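Local coordinates for protein phosphoribosylaminoimidazole-succinocarboxamide synthase (Saccharomyces cerevisiae, PDB 2CNQ) that catalyses the ATP-dependent joining of 4-carboxy-5-aminoimidazole ribotide to L-aspartate, forming SAICAR in de novo purine biosynthesis, at residues 29-35 with 105-111; 56-61 with 234-239; 149-153 with 249-255. Residues are numbered along the deposited sequence.

Contact 1: residues 29-35 with 105-111; sequences GTLLFVA and RSLLVHK. With ADP (adenosine-5'-diphosphate), chain B.
Within an antiparallel sheet, strands 30-35 and 106-110 are extended neighbours, with segment axes 4.5 Å apart at 155°. Leu31-Val109 and Phe33-Leu107 are hydrogen-bonded pairs. Thr30-His110, Leu32-Leu108 and Val34-Ser106 are non-hydrogen-bonded pairs. The backbone bonds are Lys111 N to Gly29 O (2.9 Å), Leu31 N to Val109 O (2.8 Å), Val109 N to Leu31 O (2.9 Å), Phe33 N to Leu107 O (2.8 Å), Leu107 N to Phe33 O (2.9 Å) and Ala35 N to Arg105 O (2.8 Å). Strand 106-110 also bonds to Val77 and His75. Arg105 NH1 donates to Ala35 O (2.8 Å) and salt-bridges Asp37. Water joins Gly29 O and His110 ND1, 2.7 Å from each.

Val109 CG2 packs on Leu31 CB (3.8 Å) and Phe33 CB (4.0 Å). Leu31 (m,t) sets CD1 3.7 Å from ADP C2. Phe33 (chi1 t) brings CE2 to 3.4 Å from ADP O4'. Ser106, Leu107 and Leu108 line a second nucleotide pocket. ADP N6 donates to His110 O (3.0 Å), marking the adenine-binding site.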
loop_
_atom_site.group_PDB
_atom_site.type_symbol
_atom_site.label_atom_id
_atom_site.label_comp_id
_atom_site.label_asym_id
_atom_site.label_seq_id
_atom_site.Cartn_x
_atom_site.Cartn_y
_atom_site.Cartn_z
ATOM N N GLY A 29 -2.628 9.952 21.038
ATOM C CA GLY A 29 -2.967 8.675 20.469
ATOM C C GLY A 29 -3.333 8.667 19.017
ATOM O O GLY A 29 -3.681 7.629 18.498
ATOM N N THR A 30 -3.286 9.804 18.368
ATOM C CA THR A 30 -3.929 9.912 17.091
ATOM C C THR A 30 -3.091 10.695 16.158
ATOM O O THR A 30 -2.445 11.671 16.528
ATOM C CB THR A 30 -5.203 10.726 17.359
ATOM O OG1 THR A 30 -5.879 10.198 18.507
ATOM C CG2 THR A 30 -6.119 10.677 16.190
ATOM N N LEU A 31 -3.107 10.242 14.918
ATOM C CA LEU A 31 -2.335 10.829 13.862
ATOM C C LEU A 31 -3.257 11.313 12.793
ATOM O O LEU A 31 -4.279 10.735 12.507
ATOM C CB LEU A 31 -1.416 9.810 13.254
ATOM C CG LEU A 31 -0.450 9.178 14.205
ATOM C CD1 LEU A 31 0.209 8.020 13.494
ATOM C CD2 LEU A 31 0.555 10.158 14.707
ATOM N N LEU A 32 -2.824 12.382 12.155
ATOM C CA LEU A 32 -3.376 12.871 10.915
ATOM C C LEU A 32 -2.467 12.322 9.839
ATOM O O LEU A 32 -1.307 12.656 9.756
ATOM C CB LEU A 32 -3.394 14.376 10.930
ATOM C CG LEU A 32 -3.763 15.039 9.649
ATOM C CD1 LEU A 32 -5.137 14.638 9.257
ATOM C CD2 LEU A 32 -3.610 16.529 9.766
ATOM N N PHE A 33 -3.017 11.426 9.043
ATOM C CA PHE A 33 -2.255 10.586 8.159
ATOM C C PHE A 33 -2.576 11.044 6.746
ATOM O O PHE A 33 -3.609 10.689 6.216
ATOM C CB PHE A 33 -2.762 9.173 8.448
ATOM C CG PHE A 33 -1.943 8.073 7.886
ATOM C CD1 PHE A 33 -2.412 7.300 6.850
ATOM C CD2 PHE A 33 -0.764 7.752 8.441
ATOM C CE1 PHE A 33 -1.687 6.218 6.411
ATOM C CE2 PHE A 33 -0.036 6.664 8.015
ATOM C CZ PHE A 33 -0.512 5.916 6.988
ATOM N N VAL A 34 -1.720 11.874 6.214
ATOM C CA VAL A 34 -2.023 12.584 5.002
ATOM C C VAL A 34 -1.270 11.956 3.873
ATOM O O VAL A 34 -0.062 11.961 3.873
ATOM C CB VAL A 34 -1.660 14.063 5.094
ATOM C CG1 VAL A 34 -2.213 14.751 3.876
ATOM C CG2 VAL A 34 -2.188 14.677 6.362
ATOM N N ALA A 35 -1.974 11.435 2.897
ATOM C CA ALA A 35 -1.337 10.932 1.710
ATOM C C ALA A 35 -1.181 12.070 0.760
ATOM O O ALA A 35 -2.146 12.598 0.257
ATOM C CB ALA A 35 -2.128 9.823 1.101
ATOM N N ARG A 105 -7.608 13.340 1.480
ATOM C CA ARG A 105 -6.369 12.604 1.424
ATOM C C ARG A 105 -5.847 12.343 2.810
ATOM O O ARG A 105 -4.714 11.962 2.970
ATOM C CB ARG A 105 -5.331 13.351 0.638
ATOM C CG ARG A 105 -5.041 14.702 1.193
ATOM C CD ARG A 105 -3.959 15.403 0.482
ATOM N NE ARG A 105 -4.296 15.737 -0.881
ATOM C CZ ARG A 105 -3.751 15.216 -1.964
ATOM N NH1 ARG A 105 -2.875 14.267 -1.893
ATOM N NH2 ARG A 105 -4.079 15.673 -3.147
ATOM N N SER A 106 -6.683 12.520 3.818
ATOM C CA SER A 106 -6.246 12.424 5.176
ATOM C C SER A 106 -7.089 11.459 5.914
ATOM O O SER A 106 -8.306 11.474 5.836
ATOM C CB SER A 106 -6.342 13.770 5.854
ATOM O OG SER A 106 -5.499 14.694 5.242
ATOM N N LEU A 107 -6.434 10.657 6.713
ATOM C CA LEU A 107 -7.114 9.777 7.623
ATOM C C LEU A 107 -6.709 10.138 9.005
ATOM O O LEU A 107 -5.567 10.407 9.282
ATOM C CB LEU A 107 -6.770 8.334 7.341
ATOM C CG LEU A 107 -7.225 7.901 5.966
ATOM C CD1 LEU A 107 -6.696 6.551 5.678
ATOM C CD2 LEU A 107 -8.708 7.897 5.848
ATOM N N LEU A 108 -7.670 10.108 9.882
ATOM C CA LEU A 108 -7.435 10.236 11.291
ATOM C C LEU A 108 -7.292 8.831 11.792
ATOM O O LEU A 108 -8.211 8.045 11.649
ATOM C CB LEU A 108 -8.616 10.926 11.924
ATOM C CG LEU A 108 -8.444 11.295 13.349
ATOM C CD1 LEU A 108 -7.428 12.379 13.484
ATOM C CD2 LEU A 108 -9.765 11.724 13.899
ATOM N N VAL A 109 -6.130 8.513 12.316
ATOM C CA VAL A 109 -5.847 7.152 12.656
ATOM C C VAL A 109 -5.298 7.095 14.030
ATOM O O VAL A 109 -4.690 8.003 14.547
ATOM C CB VAL A 109 -4.877 6.502 11.663
ATOM C CG1 VAL A 109 -5.433 6.602 10.254
ATOM C CG2 VAL A 109 -3.527 7.079 11.728
ATOM N N HIS A 110 -5.509 5.962 14.632
ATOM C CA HIS A 110 -4.917 5.674 15.876
ATOM C C HIS A 110 -3.473 5.316 15.666
ATOM O O HIS A 110 -3.138 4.527 14.816
ATOM C CB HIS A 110 -5.612 4.460 16.457
ATOM C CG HIS A 110 -7.024 4.708 16.843
ATOM N ND1 HIS A 110 -7.358 5.407 17.978
ATOM C CD2 HIS A 110 -8.191 4.344 16.261
ATOM C CE1 HIS A 110 -8.674 5.476 18.069
ATOM N NE2 HIS A 110 -9.205 4.818 17.055
ATOM N N LYS A 111 -2.620 5.888 16.470
ATOM C CA LYS A 111 -1.238 5.509 16.492
ATOM C C LYS A 111 -1.190 4.105 16.997
ATOM O O LYS A 111 -1.717 3.814 18.040
ATOM C CB LYS A 111 -0.517 6.562 17.326
ATOM C CG LYS A 111 0.967 6.445 17.326
ATOM C CD LYS A 111 1.649 7.441 18.292
ATOM C CE LYS A 111 1.061 8.910 18.378
ATOM N NZ LYS A 111 1.626 9.898 19.483
HETATM P PB ADP B . 6.905 4.921 3.803
HETATM O O1B ADP B . 6.153 3.940 3.031
HETATM O O2B ADP B . 7.707 4.304 4.869
HETATM O O3B ADP B . 7.754 5.852 3.086
HETATM P PA ADP B . 4.468 6.381 4.075
HETATM O O1A ADP B . 3.643 5.309 3.515
HETATM O O2A ADP B . 4.708 7.581 3.290
HETATM O O3A ADP B . 5.841 5.807 4.581
HETATM O "O5'" ADP B . 3.879 6.870 5.446
HETATM C "C5'" ADP B . 3.191 6.061 6.373
HETATM C "C4'" ADP B . 4.065 5.825 7.568
HETATM O "O4'" ADP B . 3.186 5.700 8.684
HETATM C "C3'" ADP B . 4.832 4.539 7.517
HETATM O "O3'" ADP B . 5.976 4.627 8.331
HETATM C "C2'" ADP B . 3.880 3.573 8.168
HETATM O "O2'" ADP B . 4.492 2.415 8.643
HETATM C "C1'" ADP B . 3.347 4.420 9.260
HETATM N N9 ADP B . 2.074 4.043 9.798
HETATM C C8 ADP B . 1.029 3.563 9.120
HETATM N N7 ADP B . -0.031 3.408 9.868
HETATM C C5 ADP B . 0.355 3.803 11.091
HETATM C C6 ADP B . -0.294 3.921 12.342
HETATM N N6 ADP B . -1.566 3.607 12.484
HETATM N N1 ADP B . 0.412 4.290 13.405
HETATM C C2 ADP B . 1.684 4.644 13.246
HETATM N N3 ADP B . 2.374 4.654 12.115
HETATM C C4 ADP B . 1.699 4.223 11.052
HETATM O O HOH W 1 -5.387 5.908 19.778
#

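Contact 2: residues 56-61 with 234-239; sequences LLTKLS and EVLTPD. With AMZ (aminoimidazole 4-carboxamide ribonucleotide), chain C.
Leu57 (chi1 m, chi2 t) lays CD2 against Thr237 CB at 3.6 Å and Pro238 CD at 4.1 Å. Its CD1 lies 3.4 Å from Asp239 OD1. Segment 56-61 is a piece of helix 53-67, with Leu60 N hydrogen-bonded to Leu56 O at 2.8 Å and Ser61 N to Leu57 O at 3.0 Å. Segment 234-239 is irregular; Leu236 has positive phi and psi (49/54°). The closest CA pairs are Ser61-Val235 (4.7 Å) and Leu57-Thr237 (5.7 Å).

Pro238 CD also meets Leu56 CD2 and Leu60 CD2, each at 3.8 Å. One hydrogen bond crosses: Val235 N to Ser61 OG, 3.2 Å. Ser61 (chi1 m) turns OG back to donate to Leu57 O at 2.8 Å, so the hydroxyl serves both segments.

Thr237 (chi1 p) donates from OG1 to Glu234 OE2 at 2.7 Å. That carboxylate also salt-bridges Arg21. The Asp239 carboxylate forms a salt bridge with Lys53 and a hydrogen bond with Tyr292 OH. The helix backs a buried segment: the Glu234 side chain comes within about 4 Å of a bound magnesium ion, and the backbone O of Asp239 lies 3.1 Å from N3 of the active-site AMZ.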
loop_
_atom_site.group_PDB
_atom_site.type_symbol
_atom_site.label_atom_id
_atom_site.label_comp_id
_atom_site.label_asym_id
_atom_site.label_seq_id
_atom_site.Cartn_x
_atom_site.Cartn_y
_atom_site.Cartn_z
ATOM N N LEU A 56 -6.562 9.180 -3.960
ATOM C CA LEU A 56 -6.860 7.819 -4.374
ATOM C C LEU A 56 -6.383 6.837 -3.372
ATOM O O LEU A 56 -7.101 5.900 -3.022
ATOM C CB LEU A 56 -6.267 7.582 -5.727
ATOM C CG LEU A 56 -6.642 6.272 -6.366
ATOM C CD1 LEU A 56 -6.624 6.445 -7.837
ATOM C CD2 LEU A 56 -5.729 5.153 -5.989
ATOM N N LEU A 57 -5.187 7.004 -2.864
ATOM C CA LEU A 57 -4.691 6.044 -1.898
ATOM C C LEU A 57 -5.548 6.044 -0.680
ATOM O O LEU A 57 -5.771 5.005 -0.092
ATOM C CB LEU A 57 -3.285 6.368 -1.508
ATOM C CG LEU A 57 -2.276 6.436 -2.622
ATOM C CD1 LEU A 57 -0.956 6.814 -2.048
ATOM C CD2 LEU A 57 -2.215 5.177 -3.405
ATOM N N THR A 58 -5.998 7.207 -0.284
ATOM C CA THR A 58 -6.815 7.339 0.872
ATOM C C THR A 58 -8.130 6.683 0.649
ATOM O O THR A 58 -8.570 5.859 1.420
ATOM C CB THR A 58 -6.985 8.806 1.213
ATOM O OG1 THR A 58 -5.722 9.375 1.506
ATOM C CG2 THR A 58 -7.850 8.998 2.402
ATOM N N LYS A 59 -8.803 7.075 -0.414
ATOM C CA LYS A 59 -10.118 6.562 -0.668
ATOM C C LYS A 59 -10.111 5.075 -0.895
ATOM O O LYS A 59 -10.977 4.371 -0.452
ATOM C CB LYS A 59 -10.679 7.271 -1.888
ATOM C CG LYS A 59 -10.854 8.767 -1.710
ATOM C CD LYS A 59 -11.776 9.201 -0.571
ATOM C CE LYS A 59 -11.686 10.729 -0.407
ATOM N NZ LYS A 59 -12.782 11.282 0.442
ATOM N N LEU A 60 -9.121 4.594 -1.593
ATOM C CA LEU A 60 -9.052 3.178 -1.855
ATOM C C LEU A 60 -8.776 2.435 -0.566
ATOM O O LEU A 60 -9.355 1.416 -0.309
ATOM C CB LEU A 60 -8.036 2.898 -2.917
ATOM C CG LEU A 60 -8.000 1.477 -3.424
ATOM C CD1 LEU A 60 -9.351 0.930 -3.780
ATOM C CD2 LEU A 60 -7.100 1.434 -4.607
ATOM N N SER A 61 -7.890 2.977 0.237
ATOM C CA SER A 61 -7.688 2.375 1.529
ATOM C C SER A 61 -8.965 2.303 2.286
ATOM O O SER A 61 -9.263 1.296 2.890
ATOM C CB SER A 61 -6.705 3.174 2.341
ATOM O OG SER A 61 -5.399 3.073 1.847
ATOM N N GLU A 234 -1.851 1.910 4.517
ATOM C CA GLU A 234 -2.719 1.853 3.392
ATOM C C GLU A 234 -2.974 0.416 3.042
ATOM O O GLU A 234 -2.212 -0.464 3.365
ATOM C CB GLU A 234 -2.138 2.596 2.209
ATOM C CG GLU A 234 -0.981 1.877 1.576
ATOM C CD GLU A 234 -0.376 2.624 0.443
ATOM O OE1 GLU A 234 0.842 2.443 0.253
ATOM O OE2 GLU A 234 -1.084 3.352 -0.254
ATOM N N VAL A 235 -4.059 0.219 2.345
ATOM C CA VAL A 235 -4.515 -1.117 2.045
ATOM C C VAL A 235 -4.869 -1.191 0.594
ATOM O O VAL A 235 -5.715 -0.457 0.132
ATOM C CB VAL A 235 -5.713 -1.479 2.893
ATOM C CG1 VAL A 235 -6.109 -2.886 2.583
ATOM C CG2 VAL A 235 -5.422 -1.299 4.347
ATOM N N LEU A 236 -4.216 -2.112 -0.079
ATOM C CA LEU A 236 -4.565 -2.523 -1.429
ATOM C C LEU A 236 -4.747 -1.318 -2.306
ATOM O O LEU A 236 -5.718 -1.162 -3.027
ATOM C CB LEU A 236 -5.751 -3.448 -1.411
ATOM C CG LEU A 236 -5.358 -4.833 -0.970
ATOM C CD1 LEU A 236 -6.553 -5.576 -0.449
ATOM C CD2 LEU A 236 -4.723 -5.583 -2.114
ATOM N N THR A 237 -3.725 -0.493 -2.304
ATOM C CA THR A 237 -3.654 0.593 -3.234
ATOM C C THR A 237 -2.688 0.221 -4.312
ATOM O O THR A 237 -1.952 -0.722 -4.214
ATOM C CB THR A 237 -3.229 1.869 -2.587
ATOM O OG1 THR A 237 -1.827 1.785 -2.367
ATOM C CG2 THR A 237 -3.969 2.150 -1.309
ATOM N N PRO A 238 -2.618 1.016 -5.367
ATOM C CA PRO A 238 -1.696 0.693 -6.427
ATOM C C PRO A 238 -0.295 1.062 -6.087
ATOM O O PRO A 238 0.597 0.711 -6.822
ATOM C CB PRO A 238 -2.267 1.414 -7.644
ATOM C CG PRO A 238 -3.636 1.857 -7.224
ATOM C CD PRO A 238 -3.526 2.092 -5.764
ATOM N N ASP A 239 -0.078 1.719 -4.950
ATOM C CA ASP A 239 1.261 1.807 -4.406
ATOM C C ASP A 239 1.615 0.530 -3.689
ATOM O O ASP A 239 2.735 0.081 -3.766
ATOM C CB ASP A 239 1.384 2.948 -3.403
ATOM C CG ASP A 239 1.705 4.256 -3.991
ATOM O OD1 ASP A 239 1.851 5.205 -3.208
ATOM O OD2 ASP A 239 1.912 4.373 -5.189
HETATM O O5 AMZ C . 5.918 0.112 0.264
HETATM C C6 AMZ C . 6.625 -0.863 0.415
HETATM N N2 AMZ C . 7.674 -0.891 1.229
HETATM C C3A AMZ C . 6.339 -2.098 -0.289
HETATM C C7A AMZ C . 5.343 -2.284 -1.198
HETATM N N3 AMZ C . 4.347 -1.487 -1.627
HETATM N N1 AMZ C . 7.053 -3.231 -0.166
HETATM C C5 AMZ C . 6.501 -4.111 -0.971
HETATM N N AMZ C . 5.463 -3.541 -1.623
HETATM C C1 AMZ C . 4.575 -4.215 -2.536
HETATM C C2 AMZ C . 4.921 -4.030 -3.983
HETATM C C3 AMZ C . 4.358 -5.274 -4.608
HETATM O O2 AMZ C . 2.974 -5.052 -4.766
HETATM O O1 AMZ C . 4.358 -2.828 -4.463
HETATM O O AMZ C . 4.740 -5.585 -2.299
HETATM C C AMZ C . 4.604 -6.303 -3.516
HETATM C C4 AMZ C . 5.806 -7.160 -3.743
HETATM O O3 AMZ C . 6.881 -6.330 -4.151
HETATM P P AMZ C . 8.234 -7.028 -4.630
HETATM O OP1 AMZ C . 8.887 -7.615 -3.423
HETATM O O4 AMZ C . 9.031 -5.884 -5.212
HETATM O OP2 AMZ C . 7.918 -8.087 -5.636
#

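Contact 3: residues 149-153 with 249-255; sequences KESQE and YKVGESQ
A type II beta turn, Lys149 to Gln152, docks on the loop 249-255 at the protein surface. Gln152 N bonds to Lys149 O at 2.8 Å. Ser151 takes the third turn position with positive phi (76/2°). Gln152, chi1 and chi2 both t, reaches back so that OE1 accepts from Lys149 N at 2.8 Å. The nearest CA pairs are Glu150-Gly252 (4.4 Å) and Ser151-Val251 (5.3 Å).

Gly252 N donates to Glu150 O at 2.7 Å. Gly252 sits at phi/psi 93/9°, where a side chain would collide with the carbonyl O of Val251. Ser151 (chi1 m) donates from OG to Glu253 O at 2.7 Å. Gln255, m in chi1 and chi2, folds over its own loop: NE2 donates to Lys250 O (2.7 Å) and OE1 accepts from Lys250 N (3.1 Å). Glu150 is extended, t in chi1 and chi2, and lays OE1 3.6 Å from Ser254 CB.

Trp244 touches both Ser151 and Gln255. The contact ties the approach to strand 153-159 to the loop preceding helix 261-269. Tyr249 (chi1 t) donates from OH to Ser151 O at 2.6 Å, and a water bridges that OH (2.6 Å) to Glu153 N (2.9 Å).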
loop_
_atom_site.group_PDB
_atom_site.type_symbol
_atom_site.label_atom_id
_atom_site.label_comp_id
_atom_site.label_asym_id
_atom_site.label_seq_id
_atom_site.Cartn_x
_atom_site.Cartn_y
_atom_site.Cartn_z
ATOM N N LYS A 149 5.447 -20.422 -14.107
ATOM C CA LYS A 149 5.786 -19.459 -15.111
ATOM C C LYS A 149 5.554 -18.076 -14.589
ATOM O O LYS A 149 4.859 -17.874 -13.615
ATOM C CB LYS A 149 4.995 -19.748 -16.356
ATOM C CG LYS A 149 5.327 -21.098 -16.987
ATOM C CD LYS A 149 6.786 -21.230 -17.375
ATOM C CE LYS A 149 7.025 -22.549 -18.081
ATOM N NZ LYS A 149 8.433 -22.731 -18.483
ATOM N N GLU A 150 6.157 -17.099 -15.236
ATOM C CA GLU A 150 6.055 -15.749 -14.734
ATOM C C GLU A 150 4.633 -15.348 -14.617
ATOM O O GLU A 150 3.858 -15.566 -15.514
ATOM C CB GLU A 150 6.791 -14.787 -15.625
ATOM C CG GLU A 150 6.884 -13.441 -14.991
ATOM C CD GLU A 150 7.401 -12.374 -15.867
ATOM O OE1 GLU A 150 7.206 -11.216 -15.487
ATOM O OE2 GLU A 150 7.998 -12.668 -16.911
ATOM N N SER A 151 4.306 -14.763 -13.484
ATOM C CA SER A 151 2.977 -14.297 -13.199
ATOM C C SER A 151 2.014 -15.364 -12.849
ATOM O O SER A 151 0.874 -15.050 -12.645
ATOM C CB SER A 151 2.382 -13.437 -14.307
ATOM O OG SER A 151 3.295 -12.461 -14.719
ATOM N N GLN A 152 2.448 -16.612 -12.787
ATOM C CA GLN A 152 1.554 -17.677 -12.469
ATOM C C GLN A 152 1.084 -17.527 -11.048
ATOM O O GLN A 152 1.796 -17.072 -10.156
ATOM C CB GLN A 152 2.234 -18.994 -12.669
ATOM C CG GLN A 152 1.331 -20.182 -12.499
ATOM C CD GLN A 152 1.934 -21.434 -13.040
ATOM O OE1 GLN A 152 2.878 -21.387 -13.813
ATOM N NE2 GLN A 152 1.417 -22.565 -12.609
ATOM N N GLU A 153 -0.121 -17.994 -10.833
ATOM C CA GLU A 153 -0.676 -18.056 -9.535
ATOM C C GLU A 153 0.033 -19.099 -8.715
ATOM O O GLU A 153 0.261 -20.206 -9.187
ATOM C CB GLU A 153 -2.157 -18.392 -9.645
ATOM C CG GLU A 153 -2.935 -18.244 -8.370
ATOM C CD GLU A 153 -4.434 -18.131 -8.589
ATOM O OE1 GLU A 153 -5.110 -17.578 -7.705
ATOM O OE2 GLU A 153 -4.929 -18.580 -9.638
ATOM N N TYR A 249 -4.532 -11.084 -18.597
ATOM C CA TYR A 249 -3.566 -11.888 -17.921
ATOM C C TYR A 249 -3.125 -13.050 -18.784
ATOM O O TYR A 249 -3.920 -13.740 -19.378
ATOM C CB TYR A 249 -4.204 -12.384 -16.672
ATOM C CG TYR A 249 -3.388 -13.338 -15.893
ATOM C CD1 TYR A 249 -2.279 -12.939 -15.202
ATOM C CD2 TYR A 249 -3.765 -14.662 -15.813
ATOM C CE1 TYR A 249 -1.571 -13.831 -14.466
ATOM C CE2 TYR A 249 -3.075 -15.555 -15.060
ATOM C CZ TYR A 249 -1.972 -15.140 -14.385
ATOM O OH TYR A 249 -1.312 -16.065 -13.632
ATOM N N LYS A 250 -1.819 -13.246 -18.823
ATOM C CA LYS A 250 -1.242 -14.329 -19.550
ATOM C C LYS A 250 -0.020 -14.745 -18.822
ATOM O O LYS A 250 0.903 -13.985 -18.679
ATOM C CB LYS A 250 -0.875 -13.901 -20.946
ATOM C CG LYS A 250 -0.350 -15.069 -21.746
ATOM C CD LYS A 250 -0.118 -14.714 -23.178
ATOM C CE LYS A 250 0.357 -15.920 -23.950
ATOM N NZ LYS A 250 0.522 -15.597 -25.376
ATOM N N VAL A 251 0.008 -15.985 -18.406
ATOM C CA VAL A 251 1.127 -16.467 -17.682
ATOM C C VAL A 251 2.294 -16.570 -18.619
ATOM O O VAL A 251 2.144 -16.743 -19.820
ATOM C CB VAL A 251 0.963 -17.822 -16.995
ATOM C CG1 VAL A 251 0.065 -17.680 -15.793
ATOM C CG2 VAL A 251 0.528 -18.925 -17.981
ATOM N N GLY A 252 3.470 -16.485 -18.044
ATOM C CA GLY A 252 4.692 -16.654 -18.781
ATOM C C GLY A 252 5.275 -15.364 -19.281
ATOM O O GLY A 252 6.208 -15.372 -20.062
ATOM N N GLU A 253 4.715 -14.247 -18.843
ATOM C CA GLU A 253 5.205 -12.959 -19.258
ATOM C C GLU A 253 4.782 -11.976 -18.209
ATOM O O GLU A 253 4.076 -12.310 -17.273
ATOM C CB GLU A 253 4.644 -12.573 -20.605
ATOM C CG GLU A 253 3.155 -12.469 -20.577
ATOM C CD GLU A 253 2.573 -12.342 -21.921
ATOM O OE1 GLU A 253 3.002 -13.078 -22.828
ATOM O OE2 GLU A 253 1.671 -11.521 -22.089
ATOM N N SER A 254 5.228 -10.745 -18.362
ATOM C CA SER A 254 4.789 -9.704 -17.477
ATOM C C SER A 254 3.449 -9.183 -17.913
ATOM O O SER A 254 3.028 -9.350 -19.033
ATOM C CB SER A 254 5.807 -8.597 -17.433
ATOM O OG SER A 254 5.913 -8.014 -18.702
ATOM N N GLN A 255 2.763 -8.583 -16.972
ATOM C CA GLN A 255 1.432 -8.108 -17.184
ATOM C C GLN A 255 1.401 -6.622 -17.296
ATOM O O GLN A 255 2.246 -5.920 -16.782
ATOM C CB GLN A 255 0.564 -8.521 -16.008
ATOM C CG GLN A 255 0.613 -9.985 -15.676
ATOM C CD GLN A 255 0.377 -10.859 -16.858
ATOM O OE1 GLN A 255 -0.625 -10.738 -17.523
ATOM N NE2 GLN A 255 1.283 -11.739 -17.142
HETATM O O HOH W 2 8.890 -14.908 -18.132
HETATM O O HOH W 3 -1.869 -18.568 -13.065
#

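In the fold
Contacts 1 and 2 are neighbours, with centres 14 Å apart. Thr58 of helix 53-67 links them: it packs on Ala35 and Leu107, and its OG1 probably hydrogen-bonds Arg105 O. The chain order is 29-35, 56-61, 105-111, 149-153, 234-239, 249-255. Contact 1 belongs to the four-stranded antiparallel sheet. Segment 234-239 is an irregular break within the long strand 228-245 of the mixed sheet. The centre of contact 2 is about 6 Å from the chain's centre. Contact 3 joins two surface loops across the chain's centre from contact 1, their centres 37 Å apart; it is 24 Å from contact 2. Contact 1 touches ADP and contact 2 AMZ, so they line neighbouring parts of the active site.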